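Putative alpha-galactosidase (Bacteroides fragilis, PDB 4NZJ) is a putative alpha-galactosidase of glycosyl hydrolase family 27, which probably hydrolyses terminal, non-reducing alpha-D-galactose residues from galactosides. Local coordinates at residues Asn129-Leu134 against Arg365-Ser370; Glu301-Leu306 against Met354-Leu359; Lys413-Phe418 against Val427-Asn432. All coordinates share one frame; numbering follows the deposited sequence. Where two conformers were deposited one is given.

Interaction 1. Residues Asn129-Leu134 against Arg365-Ser370; sequences NGMRDL and RNMNDS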
ATOM      1  N   ASN A 129       5.339  15.841  -5.584  1.00 20.60           N
ATOM      2  CA  ASN A 129       6.515  14.975  -5.736  1.00 21.03           C
ATOM      3  C   ASN A 129       6.300  13.771  -6.653  1.00 21.79           C
ATOM      4  O   ASN A 129       7.241  13.036  -6.921  1.00 23.04           O
ATOM      5  CB  ASN A 129       7.108  14.545  -4.380  1.00 22.38           C
ATOM      6  CG  ASN A 129       6.250  13.546  -3.621  1.00 21.17           C
ATOM      7  OD1 ASN A 129       5.301  12.961  -4.145  1.00 19.69           O
ATOM      8  ND2 ASN A 129       6.596  13.345  -2.354  1.00 22.52           N
ATOM      9  N   GLY A 130       5.070  13.584  -7.126  1.00 21.02           N
ATOM     10  CA  GLY A 130       4.750  12.486  -8.025  1.00 20.86           C
ATOM     11  C   GLY A 130       4.015  11.325  -7.388  1.00 19.60           C
ATOM     12  O   GLY A 130       3.453  10.492  -8.107  1.00 19.17           O
HETATM   13  N   MSE A 131       3.998  11.249  -6.057  1.00 19.24           N
HETATM   14  CA  MSE A 131       3.435  10.071  -5.386  1.00 17.40           C
HETATM   15  C   MSE A 131       1.962   9.893  -5.683  1.00 17.34           C
HETATM   16  O   MSE A 131       1.509   8.778  -5.955  1.00 18.12           O
HETATM   17  CB  MSE A 131       3.709  10.093  -3.878  1.00 17.90           C
HETATM   18  CG  MSE A 131       5.181   9.801  -3.621  1.00 17.14           C
HETATM   19 SE   MSE A 131       5.605   9.881  -1.701  0.75 18.52          SE
HETATM   20  CE  MSE A 131       4.595   8.314  -1.096  1.00 20.25           C
ATOM     21  N   ARG A 132       1.191  10.969  -5.642  1.00 17.56           N
ATOM     22  CA  ARG A 132      -0.237  10.851  -5.948  1.00 17.08           C
ATOM     23  C   ARG A 132      -0.459  10.295  -7.358  1.00 17.49           C
ATOM     24  O   ARG A 132      -1.348   9.471  -7.576  1.00 17.88           O
ATOM     25  CB  ARG A 132      -0.964  12.181  -5.772  1.00 18.27           C
ATOM     26  CG  ARG A 132      -2.477  12.042  -5.880  1.00 19.09           C
ATOM     27  CD  ARG A 132      -3.222  13.362  -5.748  1.00 19.80           C
ATOM     28  NE  ARG A 132      -2.937  14.268  -6.854  1.00 20.92           N
ATOM     29  CZ  ARG A 132      -3.641  15.364  -7.135  1.00 21.26           C
ATOM     30  NH1 ARG A 132      -4.689  15.709  -6.394  1.00 21.80           N
ATOM     31  NH2 ARG A 132      -3.296  16.120  -8.167  1.00 22.33           N
ATOM     32  N   ASP A 133       0.378  10.700  -8.308  1.00 18.06           N
ATOM     33  CA  ASP A 133       0.219  10.234  -9.689  1.00 19.73           C
ATOM     34  C   ASP A 133       0.714   8.820  -9.953  1.00 19.72           C
ATOM     35  O   ASP A 133       0.486   8.284 -11.038  1.00 19.57           O
ATOM     36  CB  ASP A 133       0.828  11.238 -10.656  1.00 21.35           C
ATOM     37  CG  ASP A 133      -0.023  12.460 -10.767  1.00 23.82           C
ATOM     38  OD1 ASP A 133      -1.166  12.310 -11.237  1.00 23.95           O
ATOM     39  OD2 ASP A 133       0.414  13.548 -10.337  1.00 25.85           O
ATOM     40  N   LEU A 134       1.366   8.213  -8.962  1.00 19.40           N
ATOM     41  CA  LEU A 134       1.734   6.802  -9.043  1.00 19.21           C
ATOM     42  C   LEU A 134       0.835   5.910  -8.188  1.00 19.46           C
ATOM     43  O   LEU A 134       1.083   4.709  -8.089  1.00 20.27           O
ATOM     44  CB  LEU A 134       3.219   6.595  -8.690  1.00 19.15           C
ATOM     45  CG  LEU A 134       4.198   6.635  -9.869  1.00 19.82           C
ATOM     46  CD1 LEU A 134       3.943   5.512 -10.867  1.00 20.32           C
ATOM     47  CD2 LEU A 134       4.153   7.986 -10.558  1.00 19.97           C
ATOM     48  N   ARG A 365       7.937  15.086   2.509  1.00 23.33           N
ATOM     49  CA  ARG A 365       8.067  16.493   2.141  1.00 25.20           C
ATOM     50  C   ARG A 365       9.448  16.864   1.602  1.00 26.62           C
ATOM     51  O   ARG A 365       9.570  17.852   0.877  1.00 28.80           O
ATOM     52  CB  ARG A 365       7.795  17.385   3.348  1.00 26.66           C
ATOM     53  CG  ARG A 365       6.410  17.242   3.961  1.00 25.78           C
ATOM     54  CD  ARG A 365       6.316  18.042   5.248  1.00 27.03           C
ATOM     55  NE  ARG A 365       7.291  17.573   6.230  1.00 26.72           N
ATOM     56  CZ  ARG A 365       7.626  18.220   7.345  1.00 28.18           C
ATOM     57  NH1 ARG A 365       7.078  19.388   7.656  1.00 29.36           N
ATOM     58  NH2 ARG A 365       8.537  17.690   8.151  1.00 28.52           N
ATOM     59  N   ASN A 366      10.480  16.102   1.969  1.00 26.19           N
ATOM     60  CA  ASN A 366      11.860  16.490   1.670  0.60 28.62           C
ATOM     61  C   ASN A 366      12.740  15.307   1.265  1.00 28.52           C
ATOM     62  O   ASN A 366      13.899  15.199   1.678  1.00 32.55           O
ATOM     63  CB  ASN A 366      12.453  17.244   2.870  0.60 30.97           C
ATOM     64  CG  ASN A 366      12.090  16.602   4.195  0.60 31.58           C
ATOM     65  OD1 ASN A 366      12.328  15.412   4.400  0.60 30.66           O
ATOM     66  ND2 ASN A 366      11.491  17.385   5.100  0.60 32.66           N
HETATM   67  N   MSE A 367      12.198  14.436   0.426  1.00 26.53           N
HETATM   68  CA  MSE A 367      12.974  13.294  -0.040  0.50 26.29           C
HETATM   69  C   MSE A 367      13.872  13.692  -1.170  1.00 25.75           C
HETATM   70  O   MSE A 367      13.639  14.699  -1.849  1.00 26.69           O
HETATM   71  CB  MSE A 367      12.057  12.166  -0.457  0.50 25.55           C
HETATM   72  CG  MSE A 367      11.309  11.729   0.786  0.50 26.31           C
HETATM   73 SE   MSE A 367      10.394  10.048   0.417  0.38 25.84          SE
HETATM   74  CE  MSE A 367       9.019  10.738  -0.814  0.50 24.45           C
ATOM     75  N   ASN A 368      14.939  12.921  -1.355  1.00 24.57           N
ATOM     76  CA  ASN A 368      15.826  13.182  -2.481  0.50 24.14           C
ATOM     77  C   ASN A 368      15.372  12.420  -3.719  1.00 23.20           C
ATOM     78  O   ASN A 368      14.500  11.540  -3.653  1.00 22.75           O
ATOM     79  CB  ASN A 368      17.298  12.917  -2.139  0.50 24.44           C
ATOM     80  CG  ASN A 368      17.578  11.475  -1.765  0.50 23.22           C
ATOM     81  OD1 ASN A 368      16.861  10.558  -2.159  0.50 20.77           O
ATOM     82  ND2 ASN A 368      18.650  11.272  -1.006  0.50 24.45           N
ATOM     83  N   ASP A 369      15.928  12.814  -4.859  1.00 24.68           N
ATOM     84  CA  ASP A 369      15.609  12.211  -6.146  1.00 25.01           C
ATOM     85  C   ASP A 369      15.779  10.700  -6.140  1.00 24.30           C
ATOM     86  O   ASP A 369      14.944   9.982  -6.683  1.00 22.13           O
ATOM     87  CB  ASP A 369      16.496  12.839  -7.226  1.00 28.30           C
ATOM     88  CG  ASP A 369      16.208  12.299  -8.622  1.00 32.37           C
ATOM     89  OD1 ASP A 369      16.747  11.233  -8.987  1.00 33.90           O
ATOM     90  OD2 ASP A 369      15.451  12.962  -9.359  1.00 36.45           O
ATOM     91  N   SER A 370      16.845  10.219  -5.508  1.00 25.48           N
ATOM     92  CA  SER A 370      17.133   8.786  -5.491  0.50 25.33           C
ATOM     93  C   SER A 370      16.053   7.995  -4.756  1.00 23.76           C
ATOM     94  O   SER A 370      15.720   6.876  -5.156  1.00 24.00           O
ATOM     95  CB  SER A 370      18.512   8.510  -4.881  0.50 27.16           C
ATOM     96  OG  SER A 370      19.543   8.925  -5.758  0.50 29.26           O
TER
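Met-367 of segment 365-370 reaches across to Asn-129 and Met-131 with its terminal methyl, the atom that makes every close contact here. Along 365-370, Arg-365 places the start of the segment through a salt bridge to Asp-363 and a hydrogen bond to Gln-121 on helix 116-128. The first residue to touch is Met-367, a selenomethionine modelled in two conformers, so the following details hold for one of them. With CG beside the backbone N (chi1 -64°) and a bend at chi3, CE lies 3.6 Å from SE of Met-131, another selenomethionine. The two side chains cross at about a right angle, and this is plain apolar packing. Met-367 CE also approaches ND2 of Asn-129 at 3.9 Å. That amide is set by an Asx turn: Asn-129 OD1 accepts the backbone N-H of Met-131 at 2.9 Å, with the donor tilted 21° from the carbonyl plane. ND2 has a weak hydrogen bond to Val-364 O. Farther on, Asn-368 is the N-cap of helix 369-375, which itself supplies Leu-372 against both Asn-129 and Met-367. The contact joins the turn that ends helix 116-128, after the first strand of the TIM barrel, to the entry of helix 369-375, after the eighth, in the helical layer where the barrel closes.

Interaction 2. Residues Glu301-Leu306 against Met354-Leu359; sequences EINAPL and MASPLL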
ATOM      1  N   GLU A 301      11.543 -13.408   5.540  1.00 18.87           N
ATOM      2  CA  GLU A 301      11.473 -14.798   5.983  1.00 19.96           C
ATOM      3  C   GLU A 301      10.105 -15.129   6.577  1.00 19.79           C
ATOM      4  O   GLU A 301       9.593 -16.232   6.388  1.00 20.60           O
ATOM      5  CB  GLU A 301      12.560 -15.111   7.019  1.00 21.75           C
ATOM      6  CG  GLU A 301      14.000 -15.006   6.520  1.00 23.99           C
ATOM      7  CD  GLU A 301      14.333 -15.926   5.348  1.00 28.49           C
ATOM      8  OE1 GLU A 301      13.778 -17.039   5.248  1.00 28.39           O
ATOM      9  OE2 GLU A 301      15.168 -15.538   4.505  1.00 34.64           O
ATOM     10  N   ILE A 302       9.530 -14.179   7.305  1.00 18.83           N
ATOM     11  CA  ILE A 302       8.218 -14.365   7.920  1.00 17.87           C
ATOM     12  C   ILE A 302       7.099 -14.413   6.879  1.00 18.29           C
ATOM     13  O   ILE A 302       6.220 -15.277   6.942  1.00 18.31           O
ATOM     14  CB  ILE A 302       7.932 -13.267   8.975  1.00 18.41           C
ATOM     15  CG1 ILE A 302       8.893 -13.429  10.162  1.00 20.00           C
ATOM     16  CG2 ILE A 302       6.477 -13.323   9.442  1.00 19.44           C
ATOM     17  CD1 ILE A 302       8.924 -12.237  11.100  1.00 21.02           C
ATOM     18  N   ASN A 303       7.137 -13.494   5.921  1.00 18.18           N
ATOM     19  CA  ASN A 303       6.071 -13.393   4.934  1.00 17.81           C
ATOM     20  C   ASN A 303       6.145 -14.457   3.840  1.00 17.67           C
ATOM     21  O   ASN A 303       5.125 -14.798   3.256  1.00 17.66           O
ATOM     22  CB  ASN A 303       6.065 -12.000   4.296  1.00 18.08           C
ATOM     23  CG  ASN A 303       4.683 -11.579   3.821  1.00 18.87           C
ATOM     24  OD1 ASN A 303       3.671 -12.023   4.358  1.00 19.70           O
ATOM     25  ND2 ASN A 303       4.638 -10.702   2.811  1.00 19.90           N
ATOM     26  N   ALA A 304       7.344 -14.972   3.558  1.00 17.31           N
ATOM     27  CA  ALA A 304       7.543 -15.913   2.435  1.00 18.29           C
ATOM     28  C   ALA A 304       6.534 -17.062   2.371  1.00 19.14           C
ATOM     29  O   ALA A 304       5.972 -17.312   1.306  1.00 20.44           O
ATOM     30  CB  ALA A 304       8.962 -16.467   2.424  1.00 18.91           C
ATOM     31  N   PRO A 305       6.295 -17.766   3.496  1.00 19.67           N
ATOM     32  CA  PRO A 305       5.365 -18.905   3.395  1.00 20.05           C
ATOM     33  C   PRO A 305       3.871 -18.558   3.486  1.00 19.81           C
ATOM     34  O   PRO A 305       3.038 -19.470   3.539  1.00 20.65           O
ATOM     35  CB  PRO A 305       5.779 -19.791   4.576  1.00 21.01           C
ATOM     36  CG  PRO A 305       6.316 -18.839   5.580  1.00 22.19           C
ATOM     37  CD  PRO A 305       6.992 -17.744   4.796  1.00 21.51           C
ATOM     38  N   LEU A 306       3.527 -17.273   3.477  1.00 19.36           N
ATOM     39  CA  LEU A 306       2.143 -16.843   3.706  1.00 18.29           C
ATOM     40  C   LEU A 306       1.353 -16.452   2.447  1.00 18.07           C
ATOM     41  O   LEU A 306       0.241 -15.939   2.563  1.00 17.88           O
ATOM     42  CB  LEU A 306       2.130 -15.674   4.692  1.00 18.10           C
ATOM     43  CG  LEU A 306       2.830 -15.940   6.024  1.00 18.88           C
ATOM     44  CD1 LEU A 306       2.737 -14.704   6.902  1.00 18.78           C
ATOM     45  CD2 LEU A 306       2.251 -17.159   6.724  1.00 19.71           C
HETATM   46  N   MSE A 354       5.410  -9.068  -3.378  1.00 16.67           N
HETATM   47  CA  MSE A 354       4.602  -9.756  -2.351  1.00 16.26           C
HETATM   48  C   MSE A 354       3.197  -9.203  -2.223  1.00 16.57           C
HETATM   49  O   MSE A 354       2.456  -9.604  -1.326  1.00 17.06           O
HETATM   50  CB  MSE A 354       5.323  -9.670  -1.005  1.00 16.61           C
HETATM   51  CG  MSE A 354       6.626 -10.472  -1.010  1.00 16.96           C
HETATM   52 SE   MSE A 354       7.482 -10.501   0.770  0.75 17.32          SE
HETATM   53  CE  MSE A 354       7.493  -8.579   1.162  1.00 16.70           C
ATOM     54  N   ALA A 355       2.801  -8.311  -3.133  1.00 16.95           N
ATOM     55  CA  ALA A 355       1.489  -7.669  -3.073  1.00 17.01           C
ATOM     56  C   ALA A 355       1.271  -7.076  -1.680  1.00 16.40           C
ATOM     57  O   ALA A 355       0.198  -7.222  -1.083  1.00 16.32           O
ATOM     58  CB  ALA A 355       0.384  -8.657  -3.439  1.00 18.49           C
ATOM     59  N   SER A 356       2.299  -6.392  -1.189  1.00 15.54           N
ATOM     60  CA  SER A 356       2.266  -5.774   0.127  1.00 16.28           C
ATOM     61  C   SER A 356       1.642  -4.394   0.050  1.00 16.66           C
ATOM     62  O   SER A 356       1.755  -3.718  -0.973  1.00 17.56           O
ATOM     63  CB  SER A 356       3.683  -5.625   0.674  1.00 17.52           C
ATOM     64  OG  SER A 356       4.346  -6.867   0.731  1.00 17.52           O
ATOM     65  N   PRO A 357       1.001  -3.952   1.140  1.00 16.33           N
ATOM     66  CA  PRO A 357       0.736  -2.525   1.271  1.00 17.43           C
ATOM     67  C   PRO A 357       2.030  -1.757   1.019  1.00 17.43           C
ATOM     68  O   PRO A 357       3.108  -2.217   1.425  1.00 17.22           O
ATOM     69  CB  PRO A 357       0.298  -2.388   2.729  1.00 17.81           C
ATOM     70  CG  PRO A 357      -0.292  -3.711   3.061  1.00 18.46           C
ATOM     71  CD  PRO A 357       0.542  -4.712   2.313  1.00 17.34           C
ATOM     72  N   LEU A 358       1.934  -0.632   0.312  1.00 17.27           N
ATOM     73  CA  LEU A 358       3.084   0.234   0.063  1.00 17.25           C
ATOM     74  C   LEU A 358       2.866   1.532   0.828  1.00 17.56           C
ATOM     75  O   LEU A 358       2.426   2.536   0.264  1.00 17.34           O
ATOM     76  CB  LEU A 358       3.264   0.512  -1.434  1.00 17.39           C
ATOM     77  CG  LEU A 358       3.416  -0.713  -2.331  1.00 17.33           C
ATOM     78  CD1 LEU A 358       3.509  -0.320  -3.799  1.00 18.87           C
ATOM     79  CD2 LEU A 358       4.629  -1.527  -1.924  1.00 18.00           C
ATOM     80  N   LEU A 359       3.150   1.487   2.129  1.00 17.37           N
ATOM     81  CA  LEU A 359       2.918   2.617   3.017  1.00 18.98           C
ATOM     82  C   LEU A 359       4.268   3.153   3.462  1.00 19.42           C
ATOM     83  O   LEU A 359       4.985   2.501   4.225  1.00 19.12           O
ATOM     84  CB  LEU A 359       2.077   2.191   4.226  1.00 20.12           C
ATOM     85  CG  LEU A 359       0.669   1.667   3.909  1.00 22.00           C
ATOM     86  CD1 LEU A 359      -0.031   1.163   5.163  1.00 23.52           C
ATOM     87  CD2 LEU A 359      -0.174   2.742   3.249  1.00 23.92           C
TER
HETATM   88  O   HOH W   1       2.671  -8.941   1.508  1.00 17.52           O
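A Schellman motif ends helix 341-353 just ahead of the last TIM-barrel strand, 358-360, and it is here that Met-354 touches Asn-303, near the end of helix 296-303, and Ser-356 is joined to it by water. Ala-355, with positive phi, is the C-prime residue of the motif, and the turn brings the carbonyl of Met-354 and the hydroxyl of Ser-356 to the same water. Asn-303 has CG swung roughly opposite the backbone N (chi1 -152°), which carries the amide toward this turn. Its ND2 lies 3.5 Å from SE of Met-354, a selenomethionine, and 3.9 Å from Met-354 CE, while Asn-303 CB touches SE at 4.1 Å. The selenomethionine chain bends at chi3 (-51°) and runs obliquely past the amide, so that both SE and the methyl lie against the nitrogen. No hydrogen bond joins the two segments directly. ND2 instead donates to the water at 2.9 Å, and that water lies 2.8 Å from Ser-356 OG and 2.9 Å from Met-354 O, to which it can donate. The oxygen of the Asn-303 amide has a weak hydrogen bond from Gln-391, and Ser-356 OG has another weak one with Trp-351 O. Trp-404 of the C-terminal beta-sandwich packs on Met-354 and Ala-304, while Glu-301 forms salt bridges with Arg-394 and Arg-397, so the neighbouring domain borders the same corner. Chemically the contact is mixed: one N-H of the Asn-303 amide, on the side away from OD1, is turned toward the selenium without counting as a hydrogen bond, and the other links to the opposite segment through a single water.

Interaction 3. Residues Lys413-Phe418 against Val427-Asn432; sequences KAVACF and VILNEN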
ATOM      1  N   LYS A 413       4.292 -14.144 -15.932  1.00 27.02           N
ATOM      2  CA  LYS A 413       4.847 -14.330 -14.593  0.50 25.60           C
ATOM      3  C   LYS A 413       5.951 -13.308 -14.352  1.00 23.69           C
ATOM      4  O   LYS A 413       6.885 -13.207 -15.148  1.00 24.43           O
ATOM      5  CB  LYS A 413       5.433 -15.737 -14.432  0.50 26.94           C
ATOM      6  CG  LYS A 413       4.405 -16.844 -14.257  0.50 29.21           C
ATOM      7  CD  LYS A 413       5.085 -18.190 -14.051  0.50 30.58           C
ATOM      8  CE  LYS A 413       4.080 -19.304 -13.806  0.50 31.97           C
ATOM      9  NZ  LYS A 413       3.293 -19.651 -15.022  0.50 33.72           N
ATOM     10  N   ALA A 414       5.845 -12.552 -13.265  1.00 22.67           N
ATOM     11  CA  ALA A 414       6.937 -11.686 -12.841  1.00 21.82           C
ATOM     12  C   ALA A 414       7.912 -12.541 -12.033  1.00 22.06           C
ATOM     13  O   ALA A 414       7.493 -13.341 -11.194  1.00 20.78           O
ATOM     14  CB  ALA A 414       6.426 -10.524 -12.004  1.00 21.12           C
ATOM     15  N   VAL A 415       9.205 -12.383 -12.309  1.00 21.26           N
ATOM     16  CA  VAL A 415      10.249 -13.147 -11.641  1.00 20.93           C
ATOM     17  C   VAL A 415      11.268 -12.171 -11.072  1.00 20.95           C
ATOM     18  O   VAL A 415      11.815 -11.351 -11.807  1.00 21.97           O
ATOM     19  CB  VAL A 415      10.936 -14.126 -12.617  1.00 21.52           C
ATOM     20  CG1 VAL A 415      12.107 -14.842 -11.945  1.00 21.65           C
ATOM     21  CG2 VAL A 415       9.929 -15.130 -13.160  1.00 22.33           C
ATOM     22  N   ALA A 416      11.517 -12.257  -9.768  1.00 19.20           N
ATOM     23  CA  ALA A 416      12.507 -11.407  -9.113  1.00 19.52           C
ATOM     24  C   ALA A 416      13.674 -12.258  -8.647  1.00 20.73           C
ATOM     25  O   ALA A 416      13.475 -13.234  -7.921  1.00 20.07           O
ATOM     26  CB  ALA A 416      11.891 -10.680  -7.932  1.00 21.20           C
ATOM     27  N   CYS A 417      14.877 -11.884  -9.072  1.00 19.48           N
ATOM     28  CA  CYS A 417      16.109 -12.527  -8.631  1.00 20.08           C
ATOM     29  C   CYS A 417      16.761 -11.610  -7.619  1.00 19.77           C
ATOM     30  O   CYS A 417      17.175 -10.508  -7.963  1.00 18.74           O
ATOM     31  CB  CYS A 417      17.048 -12.754  -9.810  1.00 21.68           C
ATOM     32  SG  CYS A 417      16.323 -13.719 -11.148  1.00 25.33           S
ATOM     33  N   PHE A 418      16.827 -12.055  -6.369  1.00 18.51           N
ATOM     34  CA  PHE A 418      17.241 -11.195  -5.273  1.00 17.68           C
ATOM     35  C   PHE A 418      18.491 -11.728  -4.607  1.00 18.72           C
ATOM     36  O   PHE A 418      18.485 -12.806  -4.024  1.00 18.69           O
ATOM     37  CB  PHE A 418      16.103 -11.072  -4.265  1.00 16.84           C
ATOM     38  CG  PHE A 418      16.496 -10.428  -2.965  1.00 18.41           C
ATOM     39  CD1 PHE A 418      17.228  -9.246  -2.940  1.00 20.18           C
ATOM     40  CD2 PHE A 418      16.106 -10.999  -1.752  1.00 19.23           C
ATOM     41  CE1 PHE A 418      17.571  -8.650  -1.736  1.00 20.94           C
ATOM     42  CE2 PHE A 418      16.449 -10.409  -0.546  1.00 20.21           C
ATOM     43  CZ  PHE A 418      17.182  -9.235  -0.537  1.00 21.31           C
ATOM     44  N   VAL A 427      22.951 -15.255 -11.402  1.00 29.22           N
ATOM     45  CA  VAL A 427      21.873 -16.233 -11.460  1.00 30.41           C
ATOM     46  C   VAL A 427      21.612 -16.571 -12.923  1.00 31.21           C
ATOM     47  O   VAL A 427      21.423 -15.676 -13.744  1.00 30.17           O
ATOM     48  CB  VAL A 427      20.586 -15.683 -10.818  1.00 30.91           C
ATOM     49  CG1 VAL A 427      19.457 -16.704 -10.900  1.00 31.58           C
ATOM     50  CG2 VAL A 427      20.848 -15.278  -9.371  1.00 31.82           C
ATOM     51  N   ILE A 428      21.616 -17.859 -13.248  1.00 31.52           N
ATOM     52  CA  ILE A 428      21.300 -18.310 -14.603  1.00 33.75           C
ATOM     53  C   ILE A 428      19.879 -18.858 -14.608  1.00 33.02           C
ATOM     54  O   ILE A 428      19.623 -19.945 -14.094  1.00 36.74           O
ATOM     55  CB  ILE A 428      22.283 -19.386 -15.106  1.00 37.33           C
ATOM     56  CG1 ILE A 428      23.726 -18.874 -15.021  1.00 38.62           C
ATOM     57  CG2 ILE A 428      21.946 -19.776 -16.543  1.00 38.58           C
ATOM     58  CD1 ILE A 428      24.775 -19.930 -15.284  1.00 41.22           C
ATOM     59  N   LEU A 429      18.951 -18.091 -15.167  1.00 29.74           N
ATOM     60  CA  LEU A 429      17.583 -18.559 -15.327  1.00 28.92           C
ATOM     61  C   LEU A 429      17.522 -19.418 -16.584  1.00 29.92           C
ATOM     62  O   LEU A 429      18.041 -19.034 -17.630  1.00 30.55           O
ATOM     63  CB  LEU A 429      16.606 -17.384 -15.430  1.00 28.38           C
ATOM     64  CG  LEU A 429      16.510 -16.456 -14.216  1.00 26.32           C
ATOM     65  CD1 LEU A 429      15.597 -15.278 -14.525  1.00 26.30           C
ATOM     66  CD2 LEU A 429      16.010 -17.221 -13.002  1.00 26.39           C
ATOM     67  N   ASN A 430      16.926 -20.597 -16.465  1.00 29.39           N
ATOM     68  CA  ASN A 430      16.705 -21.467 -17.615  1.00 32.23           C
ATOM     69  C   ASN A 430      15.336 -22.136 -17.502  1.00 30.74           C
ATOM     70  O   ASN A 430      14.603 -21.879 -16.551  1.00 28.49           O
ATOM     71  CB  ASN A 430      17.844 -22.483 -17.757  1.00 34.53           C
ATOM     72  CG  ASN A 430      17.997 -23.376 -16.539  1.00 36.78           C
ATOM     73  OD1 ASN A 430      17.035 -23.980 -16.072  1.00 36.96           O
ATOM     74  ND2 ASN A 430      19.220 -23.479 -16.030  1.00 39.89           N
ATOM     75  N   GLU A 431      14.992 -22.978 -18.476  1.00 33.88           N
ATOM     76  CA  GLU A 431      13.671 -23.606 -18.492  0.50 35.65           C
ATOM     77  C   GLU A 431      13.443 -24.541 -17.301  1.00 35.80           C
ATOM     78  O   GLU A 431      12.302 -24.882 -16.997  1.00 37.05           O
ATOM     79  CB  GLU A 431      13.423 -24.340 -19.813  0.50 38.94           C
ATOM     80  CG  GLU A 431      12.951 -23.415 -20.924  0.50 40.96           C
ATOM     81  CD  GLU A 431      12.593 -24.158 -22.195  0.50 44.19           C
ATOM     82  OE1 GLU A 431      13.290 -25.136 -22.534  0.50 46.11           O
ATOM     83  OE2 GLU A 431      11.616 -23.758 -22.861  0.50 46.42           O
ATOM     84  N   ASN A 432      14.518 -24.936 -16.617  1.00 34.37           N
ATOM     85  CA  ASN A 432      14.399 -25.776 -15.421  1.00 33.91           C
ATOM     86  C   ASN A 432      14.450 -25.030 -14.085  1.00 31.40           C
ATOM     87  O   ASN A 432      14.335 -25.655 -13.031  1.00 31.22           O
ATOM     88  CB  ASN A 432      15.468 -26.870 -15.432  1.00 35.75           C
ATOM     89  CG  ASN A 432      15.275 -27.863 -16.560  1.00 39.32           C
ATOM     90  OD1 ASN A 432      14.152 -28.143 -16.978  1.00 41.54           O
ATOM     91  ND2 ASN A 432      16.371 -28.406 -17.050  1.00 42.56           N
TER
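This is sheet-to-sheet packing inside the C-terminal beta-sandwich, where Cys-417 and Val-415 of strand 413-419 face Leu-429 and Val-427 of strand 425-430. The first strand belongs to the six-stranded antiparallel sheet, the second to the two-stranded sheet it forms with 458-463. Their short axes approach to 9.5 Å and run nearly antiparallel, at 157°, and no hydrogen bond connects the two segments: the chain passes from one sheet to the other between them. The residues alternate. Val-415 and Cys-417 point into the sandwich, whereas Ala-416 and Phe-418 turn to the other face and pack on helix 341-353 of the catalytic barrel domain. On the opposing strand, Val-427 and Leu-429 point inward, and the exposed Ile-428 lies between them in sequence. All four touching side chains are buried and act as apolar groups, with Leu-463 and Phe-473 packed among them. Val-415 CG1 meets Leu-429 CD1 at a looser 4.4 Å, and Val-427 CG1 lies 4.3 Å from Cys-417 SG. The tightest fit is made by the sulfur. Placed beside its backbone N (chi1 -57°), Cys-417 SG sits over the forked end of Leu-429, 3.8 Å from CD1, 4.0 Å from CD2 and 4.1 Å from the branch carbon CG.

Overall arrangement
Interactions 1 and 2 both belong to the catalytic barrel, with interaction 2 nested within the loop closed by interaction 1; their centres lie about 23 Å apart. They flank the last barrel strand, 358-360: interaction 2 includes the turn leading into it, interaction 1 the approach to the helix that follows. Interaction 3 is wholly in the C-terminal sandwich, its centre about 19 Å from that of interaction 2. Helix 341-353 ties these two, since its end forms the turn of interaction 2 and its flank packs against strand 413-419. Chemistry follows place: a partly buried selenomethionine pair in the helical layer, polar helix-end groups bridged by water in a buried contact, and apolar side chains between facing sheets.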